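Local structure of erythromycin dehydratase (Saccharopolyspora erythraea, 3EL6) at residues Gly51-Gly56 / Leu115-Val120; Ile131-Ala136 / Gln149-Thr154; Trp169-Ala174 / Ser209-Val214. The protein probably removes water from a beta-hydroxyacyl intermediate during polyketide chain extension, as the dehydratase domain of a modular synthase in the erythromycin pathway. All coordinates share one frame; numbering follows the deposited sequence.

Interaction 1: Gly51-Gly56 / Leu115-Val120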
# COMPACT_ATOMS: atom_id res chain seq x y z
N GLY A 51 -5.90 5.66 3.19
CA GLY A 51 -6.19 4.33 2.62
C GLY A 51 -5.28 3.22 3.15
O GLY A 51 -4.55 3.37 4.15
N ALA A 52 -5.30 2.07 2.46
CA ALA A 52 -4.58 0.95 2.94
C ALA A 52 -4.51 -0.12 1.88
O ALA A 52 -5.35 -0.15 0.99
CB ALA A 52 -5.24 0.40 4.21
N VAL A 53 -3.50 -1.00 1.97
CA VAL A 53 -3.42 -2.17 1.10
C VAL A 53 -3.40 -3.45 1.94
O VAL A 53 -2.68 -3.53 2.94
CB VAL A 53 -2.16 -2.14 0.17
CG1 VAL A 53 -2.18 -3.33 -0.82
CG2 VAL A 53 -2.11 -0.79 -0.57
N PHE A 54 -4.19 -4.43 1.53
CA PHE A 54 -4.37 -5.69 2.30
C PHE A 54 -3.94 -6.85 1.44
O PHE A 54 -4.33 -6.87 0.26
CB PHE A 54 -5.88 -5.87 2.67
CG PHE A 54 -6.43 -4.73 3.49
CD1 PHE A 54 -7.02 -3.61 2.87
CD2 PHE A 54 -6.34 -4.77 4.91
CE1 PHE A 54 -7.51 -2.53 3.64
CE2 PHE A 54 -6.84 -3.68 5.68
CZ PHE A 54 -7.44 -2.57 5.04
N THR A 55 -3.18 -7.80 1.99
CA THR A 55 -2.88 -9.00 1.19
C THR A 55 -3.35 -10.28 1.91
O THR A 55 -3.45 -10.31 3.13
CB THR A 55 -1.43 -9.01 0.69
OG1 THR A 55 -1.10 -7.66 0.24
CG2 THR A 55 -1.22 -10.03 -0.51
N GLY A 56 -3.75 -11.27 1.12
CA GLY A 56 -4.23 -12.55 1.68
C GLY A 56 -4.09 -13.65 0.66
O GLY A 56 -3.48 -13.47 -0.42
N LEU A 115 -3.65 -15.74 -4.64
CA LEU A 115 -3.31 -14.61 -3.79
C LEU A 115 -4.42 -13.59 -3.99
O LEU A 115 -5.02 -13.51 -5.06
CB LEU A 115 -1.95 -14.00 -4.22
CG LEU A 115 -0.76 -14.92 -4.03
CD1 LEU A 115 0.47 -14.48 -4.85
CD2 LEU A 115 -0.44 -14.91 -2.58
N LEU A 116 -4.64 -12.77 -2.97
CA LEU A 116 -5.67 -11.74 -2.97
C LEU A 116 -4.98 -10.43 -2.58
O LEU A 116 -4.02 -10.42 -1.78
CB LEU A 116 -6.68 -12.02 -1.84
CG LEU A 116 -7.39 -13.35 -2.03
CD1 LEU A 116 -8.10 -13.73 -0.67
CD2 LEU A 116 -8.31 -13.21 -3.20
N ARG A 117 -5.46 -9.34 -3.16
CA ARG A 117 -4.93 -8.01 -2.79
C ARG A 117 -6.08 -7.01 -2.88
O ARG A 117 -6.78 -6.92 -3.90
CB ARG A 117 -3.75 -7.68 -3.72
CG ARG A 117 -3.16 -6.25 -3.62
CD ARG A 117 -1.86 -6.02 -2.83
NE ARG A 117 -0.94 -7.08 -2.45
CZ ARG A 117 0.27 -7.22 -2.95
NH1 ARG A 117 0.68 -6.40 -3.95
NH2 ARG A 117 1.06 -8.19 -2.53
N MET A 118 -6.35 -6.28 -1.78
CA MET A 118 -7.37 -5.26 -1.79
C MET A 118 -6.68 -3.91 -1.57
O MET A 118 -5.78 -3.84 -0.76
CB MET A 118 -8.40 -5.46 -0.66
CG MET A 118 -9.32 -6.61 -0.88
SD MET A 118 -10.48 -6.50 0.47
CE MET A 118 -9.46 -6.97 1.89
N SER A 119 -7.04 -2.91 -2.36
CA SER A 119 -6.48 -1.56 -2.22
C SER A 119 -7.61 -0.61 -1.94
O SER A 119 -8.58 -0.60 -2.69
CB SER A 119 -5.82 -1.07 -3.53
OG SER A 119 -4.99 -2.09 -4.06
N VAL A 120 -7.46 0.18 -0.88
CA VAL A 120 -8.43 1.24 -0.55
C VAL A 120 -7.76 2.61 -0.77
O VAL A 120 -6.68 2.86 -0.25
CB VAL A 120 -8.89 1.10 0.88
CG1 VAL A 120 -9.85 2.28 1.28
CG2 VAL A 120 -9.63 -0.28 1.05

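Interaction 2: Ile131-Ala136 / Gln149-Thr154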
# COMPACT_ATOMS: atom_id res chain seq x y z
N ILE A 131 -12.60 0.92 -3.38
CA ILE A 131 -11.86 -0.27 -3.04
C ILE A 131 -11.76 -1.15 -4.32
O ILE A 131 -12.72 -1.32 -5.07
CB ILE A 131 -12.57 -1.08 -1.88
CG1 ILE A 131 -11.82 -2.38 -1.57
CG2 ILE A 131 -14.04 -1.31 -2.26
CD1 ILE A 131 -12.16 -2.97 -0.19
N ASP A 132 -10.57 -1.65 -4.57
CA ASP A 132 -10.34 -2.55 -5.71
C ASP A 132 -9.93 -3.89 -5.20
O ASP A 132 -9.19 -4.01 -4.20
CB ASP A 132 -9.24 -1.99 -6.63
CG ASP A 132 -9.69 -0.75 -7.37
OD1 ASP A 132 -10.81 -0.73 -7.96
OD2 ASP A 132 -8.94 0.26 -7.33
N VAL A 133 -10.38 -4.96 -5.87
CA VAL A 133 -9.94 -6.26 -5.42
C VAL A 133 -9.29 -7.02 -6.56
O VAL A 133 -9.91 -7.18 -7.60
CB VAL A 133 -11.15 -7.10 -4.86
CG1 VAL A 133 -10.61 -8.41 -4.24
CG2 VAL A 133 -11.94 -6.23 -3.83
N HIS A 134 -8.08 -7.50 -6.33
CA HIS A 134 -7.31 -8.24 -7.34
C HIS A 134 -6.98 -9.61 -6.82
O HIS A 134 -6.86 -9.85 -5.60
CB HIS A 134 -6.00 -7.50 -7.73
CG HIS A 134 -6.21 -6.25 -8.56
ND1 HIS A 134 -6.63 -5.06 -8.00
CD2 HIS A 134 -6.03 -5.99 -9.88
CE1 HIS A 134 -6.75 -4.15 -8.95
NE2 HIS A 134 -6.40 -4.69 -10.10
N ALA A 135 -6.76 -10.53 -7.75
CA ALA A 135 -6.28 -11.84 -7.38
C ALA A 135 -5.23 -12.34 -8.36
O ALA A 135 -5.20 -11.86 -9.50
CB ALA A 135 -7.48 -12.82 -7.43
N ALA A 136 -4.44 -13.33 -7.95
CA ALA A 136 -3.44 -13.90 -8.88
C ALA A 136 -3.24 -15.36 -8.54
O ALA A 136 -3.46 -15.75 -7.40
CB ALA A 136 -2.15 -13.20 -8.70
N GLN A 149 -7.95 -7.99 -12.05
CA GLN A 149 -8.98 -7.32 -11.23
C GLN A 149 -10.25 -8.16 -11.17
O GLN A 149 -10.73 -8.59 -12.22
CB GLN A 149 -9.34 -5.96 -11.79
CG GLN A 149 -10.31 -5.25 -10.85
CD GLN A 149 -10.54 -3.85 -11.24
OE1 GLN A 149 -11.68 -3.45 -11.50
NE2 GLN A 149 -9.49 -3.07 -11.26
N HIS A 150 -10.78 -8.43 -9.97
CA HIS A 150 -12.02 -9.23 -9.88
C HIS A 150 -13.22 -8.44 -9.36
O HIS A 150 -14.38 -8.82 -9.65
CB HIS A 150 -11.82 -10.48 -9.03
CG HIS A 150 -11.05 -11.53 -9.77
ND1 HIS A 150 -11.66 -12.47 -10.57
CD2 HIS A 150 -9.71 -11.75 -9.87
CE1 HIS A 150 -10.72 -13.23 -11.14
NE2 HIS A 150 -9.54 -12.81 -10.73
N ALA A 151 -12.97 -7.35 -8.63
CA ALA A 151 -14.11 -6.55 -8.12
C ALA A 151 -13.66 -5.12 -7.89
O ALA A 151 -12.48 -4.88 -7.66
CB ALA A 151 -14.61 -7.12 -6.82
N THR A 152 -14.62 -4.21 -7.84
CA THR A 152 -14.36 -2.84 -7.47
C THR A 152 -15.62 -2.26 -6.85
O THR A 152 -16.74 -2.66 -7.21
CB THR A 152 -13.94 -1.99 -8.69
OG1 THR A 152 -13.50 -0.70 -8.23
CG2 THR A 152 -15.11 -1.80 -9.64
N GLY A 153 -15.45 -1.34 -5.93
CA GLY A 153 -16.63 -0.75 -5.28
C GLY A 153 -16.26 0.48 -4.49
O GLY A 153 -15.20 1.10 -4.73
N THR A 154 -17.11 0.81 -3.52
CA THR A 154 -17.02 2.04 -2.76
C THR A 154 -17.37 1.76 -1.32
O THR A 154 -18.35 1.04 -1.05
CB THR A 154 -18.04 3.08 -3.37
OG1 THR A 154 -17.69 3.33 -4.74
CG2 THR A 154 -18.06 4.40 -2.56

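Interaction 3: Trp169-Ala174 / Ser209-Val214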
# COMPACT_ATOMS: atom_id res chain seq x y z
N TRP A 169 -42.47 -15.20 13.54
CA TRP A 169 -41.53 -15.74 12.52
C TRP A 169 -41.87 -17.17 12.06
O TRP A 169 -41.92 -18.04 12.88
CB TRP A 169 -40.11 -15.77 13.11
CG TRP A 169 -39.12 -16.46 12.15
CD1 TRP A 169 -38.65 -17.77 12.22
CD2 TRP A 169 -38.54 -15.89 10.97
NE1 TRP A 169 -37.80 -18.02 11.12
CE2 TRP A 169 -37.72 -16.88 10.36
CE3 TRP A 169 -38.61 -14.61 10.40
CZ2 TRP A 169 -36.99 -16.62 9.19
CZ3 TRP A 169 -37.88 -14.35 9.24
CH2 TRP A 169 -37.08 -15.36 8.65
N PRO A 170 -42.11 -17.40 10.76
CA PRO A 170 -42.25 -16.37 9.74
C PRO A 170 -43.56 -15.60 9.97
O PRO A 170 -44.36 -15.96 10.85
CB PRO A 170 -42.37 -17.17 8.47
CG PRO A 170 -43.10 -18.47 8.94
CD PRO A 170 -42.51 -18.74 10.27
N PRO A 171 -43.81 -14.56 9.15
CA PRO A 171 -45.07 -13.81 9.35
C PRO A 171 -46.31 -14.72 9.25
O PRO A 171 -46.25 -15.80 8.64
CB PRO A 171 -45.06 -12.84 8.17
CG PRO A 171 -43.58 -12.61 7.92
CD PRO A 171 -42.95 -13.96 8.11
N GLU A 172 -47.44 -14.25 9.78
CA GLU A 172 -48.69 -15.04 9.86
C GLU A 172 -49.15 -15.78 8.60
O GLU A 172 -49.48 -16.97 8.66
CB GLU A 172 -49.84 -14.19 10.47
CG GLU A 172 -49.77 -14.15 12.02
CD GLU A 172 -50.70 -13.09 12.69
OE1 GLU A 172 -51.94 -13.11 12.46
OE2 GLU A 172 -50.18 -12.26 13.48
N ASP A 173 -49.20 -15.09 7.46
CA ASP A 173 -49.69 -15.76 6.25
C ASP A 173 -48.63 -16.45 5.40
O ASP A 173 -48.86 -16.69 4.21
CB ASP A 173 -50.36 -14.74 5.32
CG ASP A 173 -51.43 -13.90 6.00
OD1 ASP A 173 -52.13 -13.15 5.25
OD2 ASP A 173 -51.57 -13.96 7.26
N ALA A 174 -47.45 -16.71 5.95
CA ALA A 174 -46.37 -17.18 5.09
C ALA A 174 -46.56 -18.68 4.99
O ALA A 174 -47.03 -19.29 5.93
CB ALA A 174 -45.01 -16.83 5.71
N SER A 209 -42.18 -12.10 -1.36
CA SER A 209 -41.16 -12.10 -0.28
C SER A 209 -40.81 -13.52 0.19
O SER A 209 -41.69 -14.39 0.24
CB SER A 209 -41.69 -11.33 0.91
OG SER A 209 -41.84 -9.96 0.53
N VAL A 210 -39.55 -13.74 0.54
CA VAL A 210 -39.05 -15.04 0.95
C VAL A 210 -38.45 -14.87 2.32
O VAL A 210 -37.75 -13.88 2.56
CB VAL A 210 -37.94 -15.50 -0.04
CG1 VAL A 210 -37.20 -16.74 0.51
CG2 VAL A 210 -38.53 -15.75 -1.44
N TYR A 211 -38.72 -15.80 3.26
CA TYR A 211 -38.22 -15.73 4.61
C TYR A 211 -37.37 -17.01 4.73
O TYR A 211 -37.81 -18.07 4.25
CB TYR A 211 -39.38 -15.81 5.60
CG TYR A 211 -40.33 -14.66 5.37
CD1 TYR A 211 -40.24 -13.51 6.13
CD2 TYR A 211 -41.22 -14.70 4.31
CE1 TYR A 211 -41.08 -12.41 5.86
CE2 TYR A 211 -42.06 -13.61 4.02
CZ TYR A 211 -41.98 -12.49 4.80
OH TYR A 211 -42.82 -11.43 4.49
N ALA A 212 -36.18 -16.96 5.35
CA ALA A 212 -35.41 -18.24 5.41
C ALA A 212 -34.63 -18.26 6.71
O ALA A 212 -34.28 -17.22 7.23
CB ALA A 212 -34.47 -18.37 4.19
N GLU A 213 -34.36 -19.46 7.25
CA GLU A 213 -33.43 -19.62 8.35
C GLU A 213 -32.17 -20.17 7.67
O GLU A 213 -32.25 -21.13 6.91
CB GLU A 213 -33.97 -20.67 9.33
CG GLU A 213 -35.11 -20.08 10.21
CD GLU A 213 -35.77 -21.11 11.10
OE1 GLU A 213 -35.37 -22.32 11.07
OE2 GLU A 213 -36.71 -20.69 11.82
N VAL A 214 -31.02 -19.57 7.98
CA VAL A 214 -29.79 -19.91 7.27
C VAL A 214 -28.73 -20.04 8.37
O VAL A 214 -28.62 -19.19 9.22
CB VAL A 214 -29.42 -18.80 6.30
CG1 VAL A 214 -28.11 -19.15 5.69
CG2 VAL A 214 -30.50 -18.64 5.20

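Interaction 1: Gly51-Gly56 / Leu115-Val120
The Phe54 ring turns its edge to strand 115-120: CG2 of Val120 sits near the ring plane, 4.0 Å from CE1 of Phe54, and the carbonyl O of Met118 also lies along the rim. At the root of the same side chain, CE of Met118 reaches CB of Phe54 at 3.8 Å, where a bend in the third torsion (chi3 -70°) turns the methyl toward Phe54. The other flat group, the guanidinium of Arg117, has CG2 of Thr55 at its edge, in plane, while OG1 of Thr55 approaches it obliquely. NE of Arg117 donates a weak hydrogen bond to OG1 of Thr55, 2.8 Å long but bent to 129° at the hydrogen. The bend at chi2 of the arginine brings its CD to 3.4 Å from CG1 of Val53, and the further bend at chi3 turns NE to that hydroxyl. Beyond this, NH1 is hydrogen-bonded to the carbonyl O of Asp45 of the second subunit. Val53 packs on Val46 and Thr55 on Gly31, both of the second subunit, so the Val53, Thr55 and Arg117 face lies at the dimer interface.

The strands are antiparallel neighbours in the N-terminal half of the double hotdog fold, and the Phe54, Leu116 and Met118 face packs on helix 79-93, the helix wrapped by this hotdog. Three hydrogen-bonded pairs join them: Ala52 with Val120, Phe54 with Met118, and Gly56 with Leu116. In the middle pair, N of Phe54 meets O of Met118 at 2.8 Å. At the Gly56 end, N of Leu116 lies 2.9 Å from O of Gly56. Between the pairs, CA of Arg117 makes a CA-H...O contact of 3.3 Å with O of Phe54.

Interaction 2: Ile131-Ala136 / Gln149-Thr154
Strands 131-136 and 149-154 run antiparallel, 161° between their directions and 4.6 Å apart at closest approach, and Ile131 with Gly153 forms a regular hydrogen-bonded pair, joined by reciprocal N-H...O bonds. The register then slips by one residue between Val133 and His134. His150 and Ala151 both face Val133, a classic beta bulge, and the carbonyl O of Val133 takes two donors: N of His150 at 2.8 Å, in the carbonyl plane, and N of Ala151 at 3.2 Å, slightly tilted from it. The return bond from N of Val133 to O of Ala151 completes the grip. At the bulge, CD2 of His150 touches CB of Ala135 at 3.5 Å, while ND1 of the same histidine is hydrogen-bonded to the carbonyl O of Arg105.

These strands form a beta hairpin of the N-terminal hotdog. Its Ile131, Val133 and Ala151 side looks toward helix 79-93 and the adjoining strands, and His150 packs on Leu82 of that helix, as Ala151 does; within the pair, CB of Val133 lies 4.0 Å from CB of Ala151.

Polar side chains occupy the other side. Asp132 and Thr152 run alongside each other in the same direction, and OG1 of Thr152 donates to OD1 of Asp132 at 2.7 Å, nearly in line with the carboxylate C-O bond. Thr152 brings its hydroxyl there by setting OG1 opposite the backbone nitrogen (chi1 -172°). Farther along, the extended chain of Gln149 passes over one face of the His134 ring, its CG 4.3 Å from the ring centroid in a CH-pi contact offset toward the rim. The Gln149 amide stands almost perpendicular to that ring, 85° between the planes.

Interaction 3: Trp169-Ala174 / Ser209-Val214
A loop containing a cis-proline, leading from strand 148-156 toward the short strand 175-176, lies against strand 209-214 of the C-terminal hotdog through Trp169 and Pro171. The indole sends its NE1 to OE2 of Glu213, a hydrogen bond of 3.0 Å with an angle of 143° at the hydrogen. It uses the anti lone pair of the carboxylate oxygen, and the oxygen lies close to the ring plane. Ring and carboxylate are nearly coplanar, 14° apart. With its CG trans to N (chi1 174°), Trp169 points its six-membered ring at the strand, so that the edge atom CZ2 comes 3.4 Å from the carbonyl O of Ala212 and CH2 meets CB of Tyr211 at 3.8 Å.

The peptide bond before Pro170 is cis and the chain bends sharply there. Pro171 lies over one face of the Tyr211 ring: CD is 3.5 Å from the ring centroid, a CH-pi contact displaced toward the rim, and CG stands 3.2 Å from CE1 of Tyr211. Trp169 meets the same ring at its edge, with CZ3 in the plane of the tyrosine, and CB of Pro170 approaches it obliquely. A type I turn from Pro171 to Ala174, closed by the bond from N of Ala174 to O of Pro171, then turns the chain back toward the strand. Outside the pair, Arg268 makes a cation-pi contact with Trp169, and a bound sulfate, probably from the crystallisation liquor, lies about 4 Å from the side chain of Trp169.

Interactions 1 and 2 are consecutive parts of the N-terminal hotdog, their centres 9 Å apart. Strands 114-123 and 129-137 are direct neighbours, and the two contacts touch through probable backbone hydrogen bonds from Leu115 N to Ala136 O and from His134 N to Arg117 O, each 2.8 Å. Met118 further joins them by packing on Ile131 and Val133. Interaction 3 lies on the opposite side of the chain's centre, in the second hotdog, with centres 38 Å from interaction 1 and 34 Å from interaction 2. Its nearest atoms remain about 22 Å from either. Interactions 1 and 2 reach the second subunit, whereas no other chain touches interaction 3.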